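Choloylglycine hydrolase (PDB 2BJF) hydrolyses the amide bond of glycine- and taurine-conjugated bile salts, releasing free bile acids, and can also transfer the acyl group to amines. Local coordinates at residues Val119-Ile128 against Ile154-Val165. Residues are numbered along the deposited sequence; the frame is centred on the assembly and turned at random. Where two conformers were deposited one is given.
Sequences VKEALKNANI and IVVEQTKEKLNV
Leu123, of helix 116-123, packs on the antiparallel beta hairpin 153-167, at one end of a sheet of this Ntn-hydrolase fold; its CD1 meets Val156 CG2 tip to tip, and the leucine crosses Val165 at about a right angle. The short helix segment runs nearly antiparallel to strand segment 163-165, with axes 9.9 Å apart. Val119 and Lys120 extend the seam to Ile154, Lys120 crossing it at a slant, CG and CD against Ile154 CG2, before NZ reaches a salt bridge with Asp167. Beyond the type I turn from Leu123 to Ala126, Leu163 CD2 sits 3.7 Å from Ala126 CB, and Leu163 CD1 meets Ile128 CD1. A water donates to both Leu123 O and Leu163 O, bridging the two backbones.

Gln158 can be followed outward from its strand. From CB, CG goes anti to the backbone N (chi1 -171°) and the chain stays extended, carrying Gln158 CD to within 3.5 Å of Ile128 N. Gln158 OE1 accepts from Ile128 N at 2.8 Å, nearly straight (166°), the donor tilted 19° from the carbonyl plane. Gln158 NE2, also bonded to Ser88 O, makes weak, bent bonds to Ile128 O at 2.9 Å and to Asn127 OD1 at 3.2 Å, while Asn127 ND2 serves Ser90 OG and Asn99 OD1.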
loop_
_atom_site.group_PDB
_atom_site.type_symbol
_atom_site.label_atom_id
_atom_site.label_comp_id
_atom_site.label_asym_id
_atom_site.label_seq_id
_atom_site.Cartn_x
_atom_site.Cartn_y
_atom_site.Cartn_z
ATOM N N VAL A 119 5.607 5.469 -39.313
ATOM C CA VAL A 119 6.626 4.863 -38.447
ATOM C C VAL A 119 6.324 3.383 -38.194
ATOM O O VAL A 119 7.217 2.539 -38.298
ATOM C CB VAL A 119 6.749 5.619 -37.092
ATOM C CG1 VAL A 119 7.715 4.910 -36.154
ATOM C CG2 VAL A 119 7.205 7.046 -37.315
ATOM N N LYS A 120 5.065 3.083 -37.872
ATOM C CA LYS A 120 4.616 1.709 -37.630
ATOM C C LYS A 120 4.968 0.780 -38.789
ATOM O O LYS A 120 5.450 -0.334 -38.576
ATOM C CB LYS A 120 3.106 1.665 -37.371
ATOM C CG LYS A 120 2.692 2.089 -35.965
ATOM C CD LYS A 120 1.193 1.895 -35.728
ATOM C CE LYS A 120 0.848 0.442 -35.410
ATOM N NZ LYS A 120 -0.599 0.257 -35.086
ATOM N N GLU A 121 4.738 1.254 -40.011
ATOM C CA GLU A 121 5.046 0.482 -41.212
ATOM C C GLU A 121 6.550 0.243 -41.359
ATOM O O GLU A 121 6.980 -0.864 -41.688
ATOM C CB GLU A 121 4.476 1.176 -42.454
ATOM C CG GLU A 121 4.606 0.381 -43.756
ATOM C CD GLU A 121 3.776 -0.899 -43.786
ATOM O OE1 GLU A 121 2.943 -1.124 -42.882
ATOM O OE2 GLU A 121 3.963 -1.688 -44.733
ATOM N N ALA A 122 7.339 1.283 -41.095
ATOM C CA ALA A 122 8.796 1.214 -41.208
ATOM C C ALA A 122 9.442 0.326 -40.144
ATOM O O ALA A 122 10.528 -0.215 -40.358
ATOM C CB ALA A 122 9.392 2.609 -41.166
ATOM N N LEU A 123 8.772 0.180 -39.002
ATOM C CA LEU A 123 9.303 -0.610 -37.890
ATOM C C LEU A 123 9.068 -2.115 -38.029
ATOM O O LEU A 123 9.689 -2.909 -37.318
ATOM C CB LEU A 123 8.746 -0.108 -36.553
ATOM C CG LEU A 123 9.259 1.240 -36.041
ATOM C CD1 LEU A 123 8.498 1.631 -34.792
ATOM C CD2 LEU A 123 10.762 1.216 -35.770
ATOM N N LYS A 124 8.185 -2.500 -38.948
ATOM C CA LYS A 124 7.861 -3.914 -39.174
ATOM C C LYS A 124 9.100 -4.756 -39.478
ATOM O O LYS A 124 9.215 -5.890 -39.007
ATOM C CB LYS A 124 6.823 -4.066 -40.290
ATOM C CG LYS A 124 5.413 -3.663 -39.886
ATOM C CD LYS A 124 4.422 -3.919 -41.007
ATOM C CE LYS A 124 2.998 -3.643 -40.552
ATOM N NZ LYS A 124 2.003 -3.971 -41.611
ATOM N N ASN A 125 10.027 -4.189 -40.247
ATOM C CA ASN A 125 11.268 -4.874 -40.604
ATOM C C ASN A 125 12.508 -4.224 -39.978
ATOM O O ASN A 125 13.626 -4.392 -40.469
ATOM C CB ASN A 125 11.404 -4.956 -42.130
ATOM C CG ASN A 125 12.452 -5.964 -42.575
ATOM O OD1 ASN A 125 12.548 -7.068 -42.033
ATOM N ND2 ASN A 125 13.245 -5.585 -43.569
ATOM N N ALA A 126 12.308 -3.492 -38.884
ATOM C CA ALA A 126 13.408 -2.784 -38.234
ATOM C C ALA A 126 14.097 -3.610 -37.149
ATOM O O ALA A 126 13.512 -4.540 -36.586
ATOM C CB ALA A 126 12.932 -1.446 -37.677
ATOM N N ASN A 127 15.351 -3.257 -36.879
ATOM C CA ASN A 127 16.146 -3.862 -35.819
ATOM C C ASN A 127 17.049 -2.806 -35.196
ATOM O O ASN A 127 17.707 -2.049 -35.910
ATOM C CB ASN A 127 16.990 -5.018 -36.360
ATOM C CG ASN A 127 17.938 -5.588 -35.318
ATOM O OD1 ASN A 127 17.511 -6.219 -34.350
ATOM N ND2 ASN A 127 19.233 -5.365 -35.512
ATOM N N ILE A 128 17.078 -2.757 -33.869
ATOM C CA ILE A 128 17.918 -1.793 -33.166
ATOM C C ILE A 128 19.236 -2.450 -32.750
ATOM O O ILE A 128 19.245 -3.463 -32.049
ATOM C CB ILE A 128 17.171 -1.137 -31.978
ATOM C CG1 ILE A 128 15.898 -0.452 -32.492
ATOM C CG2 ILE A 128 18.067 -0.124 -31.273
ATOM C CD1 ILE A 128 14.913 -0.040 -31.419
ATOM N N ILE A 154 2.372 5.200 -29.862
ATOM C CA ILE A 154 2.932 3.846 -29.854
ATOM C C ILE A 154 4.145 3.745 -28.929
ATOM O O ILE A 154 4.772 4.756 -28.595
ATOM C CB ILE A 154 3.294 3.333 -31.281
ATOM C CG1 ILE A 154 4.238 4.306 -31.999
ATOM C CG2 ILE A 154 2.024 3.065 -32.098
ATOM C CD1 ILE A 154 4.916 3.720 -33.234
ATOM N N VAL A 155 4.451 2.522 -28.504
ATOM C CA VAL A 155 5.613 2.242 -27.667
ATOM C C VAL A 155 6.498 1.226 -28.382
ATOM O O VAL A 155 6.013 0.195 -28.855
ATOM C CB VAL A 155 5.200 1.720 -26.266
ATOM C CG1 VAL A 155 6.416 1.256 -25.465
ATOM C CG2 VAL A 155 4.438 2.798 -25.500
ATOM N N VAL A 156 7.789 1.534 -28.465
ATOM C CA VAL A 156 8.754 0.685 -29.164
ATOM C C VAL A 156 9.738 0.075 -28.173
ATOM O O VAL A 156 10.480 0.793 -27.500
ATOM C CB VAL A 156 9.526 1.481 -30.245
ATOM C CG1 VAL A 156 10.487 0.570 -31.000
ATOM C CG2 VAL A 156 8.559 2.154 -31.212
ATOM N N GLU A 157 9.736 -1.254 -28.086
ATOM C CA GLU A 157 10.614 -1.974 -27.165
ATOM C C GLU A 157 11.241 -3.173 -27.860
ATOM O O GLU A 157 10.531 -4.042 -28.361
ATOM C CB GLU A 157 9.838 -2.434 -25.922
ATOM C CG GLU A 157 9.276 -1.287 -25.088
ATOM C CD GLU A 157 8.492 -1.732 -23.863
ATOM O OE1 GLU A 157 8.045 -2.898 -23.802
ATOM O OE2 GLU A 157 8.315 -0.889 -22.959
ATOM N N GLN A 158 12.570 -3.213 -27.902
ATOM C CA GLN A 158 13.253 -4.383 -28.442
ATOM C C GLN A 158 13.708 -5.312 -27.327
ATOM O O GLN A 158 14.479 -4.919 -26.448
ATOM C CB GLN A 158 14.428 -4.007 -29.347
ATOM C CG GLN A 158 15.000 -5.214 -30.093
ATOM C CD GLN A 158 15.851 -4.839 -31.286
ATOM O OE1 GLN A 158 15.393 -4.159 -32.205
ATOM N NE2 GLN A 158 17.097 -5.305 -31.290
ATOM N N THR A 159 13.211 -6.542 -27.379
ATOM C CA THR A 159 13.569 -7.580 -26.420
ATOM C C THR A 159 14.396 -8.659 -27.124
ATOM O O THR A 159 14.701 -8.537 -28.314
ATOM C CB THR A 159 12.311 -8.214 -25.787
ATOM O OG1 THR A 159 11.506 -8.811 -26.811
ATOM C CG2 THR A 159 11.491 -7.164 -25.043
ATOM N N LYS A 160 14.755 -9.709 -26.387
ATOM C CA LYS A 160 15.502 -10.841 -26.946
ATOM C C LYS A 160 14.685 -11.627 -27.976
ATOM O O LYS A 160 15.242 -12.364 -28.793
ATOM C CB LYS A 160 16.010 -11.766 -25.831
ATOM C CG LYS A 160 14.923 -12.362 -24.939
ATOM C CD LYS A 160 15.522 -13.187 -23.811
ATOM C CE LYS A 160 14.445 -13.675 -22.856
ATOM N NZ LYS A 160 15.022 -14.355 -21.663
ATOM N N GLU A 161 13.365 -11.453 -27.927
ATOM C CA GLU A 161 12.443 -12.122 -28.839
ATOM C C GLU A 161 12.323 -11.378 -30.170
ATOM O O GLU A 161 12.574 -11.954 -31.230
ATOM C CB GLU A 161 11.068 -12.275 -28.178
ATOM C CG GLU A 161 10.069 -13.120 -28.964
ATOM C CD GLU A 161 8.663 -13.086 -28.377
ATOM O OE1 GLU A 161 8.409 -12.290 -27.445
ATOM O OE2 GLU A 161 7.807 -13.858 -28.856
ATOM N N LYS A 162 11.944 -10.100 -30.105
ATOM C CA LYS A 162 11.657 -9.298 -31.301
ATOM C C LYS A 162 11.563 -7.801 -30.992
ATOM O O LYS A 162 11.622 -7.394 -29.829
ATOM C CB LYS A 162 10.353 -9.773 -31.962
ATOM C CG LYS A 162 9.152 -9.836 -31.015
ATOM C CD LYS A 162 7.922 -10.444 -31.681
ATOM C CE LYS A 162 7.151 -9.420 -32.502
ATOM N NZ LYS A 162 5.935 -10.018 -33.121
ATOM N N LEU A 163 11.421 -6.992 -32.041
ATOM C CA LEU A 163 11.132 -5.569 -31.884
ATOM C C LEU A 163 9.624 -5.364 -31.750
ATOM O O LEU A 163 8.884 -5.454 -32.737
ATOM C CB LEU A 163 11.694 -4.753 -33.058
ATOM C CG LEU A 163 11.465 -3.234 -33.038
ATOM C CD1 LEU A 163 12.200 -2.572 -31.883
ATOM C CD2 LEU A 163 11.883 -2.605 -34.353
ATOM N N ASN A 164 9.178 -5.093 -30.527
ATOM C CA ASN A 164 7.758 -4.906 -30.241
ATOM C C ASN A 164 7.294 -3.471 -30.467
ATOM O O ASN A 164 7.955 -2.520 -30.044
ATOM C CB ASN A 164 7.432 -5.336 -28.807
ATOM C CG ASN A 164 7.569 -6.834 -28.593
ATOM O OD1 ASN A 164 8.194 -7.276 -27.629
ATOM N ND2 ASN A 164 6.981 -7.622 -29.487
ATOM N N VAL A 165 6.154 -3.330 -31.140
ATOM C CA VAL A 165 5.521 -2.027 -31.352
ATOM C C VAL A 165 4.092 -2.106 -30.812
ATOM O O VAL A 165 3.222 -2.730 -31.424
ATOM C CB VAL A 165 5.522 -1.598 -32.848
ATOM C CG1 VAL A 165 4.849 -0.238 -33.020
ATOM C CG2 VAL A 165 6.940 -1.552 -33.402
HETATM O O HOH W 1 8.629 -4.841 -35.624
#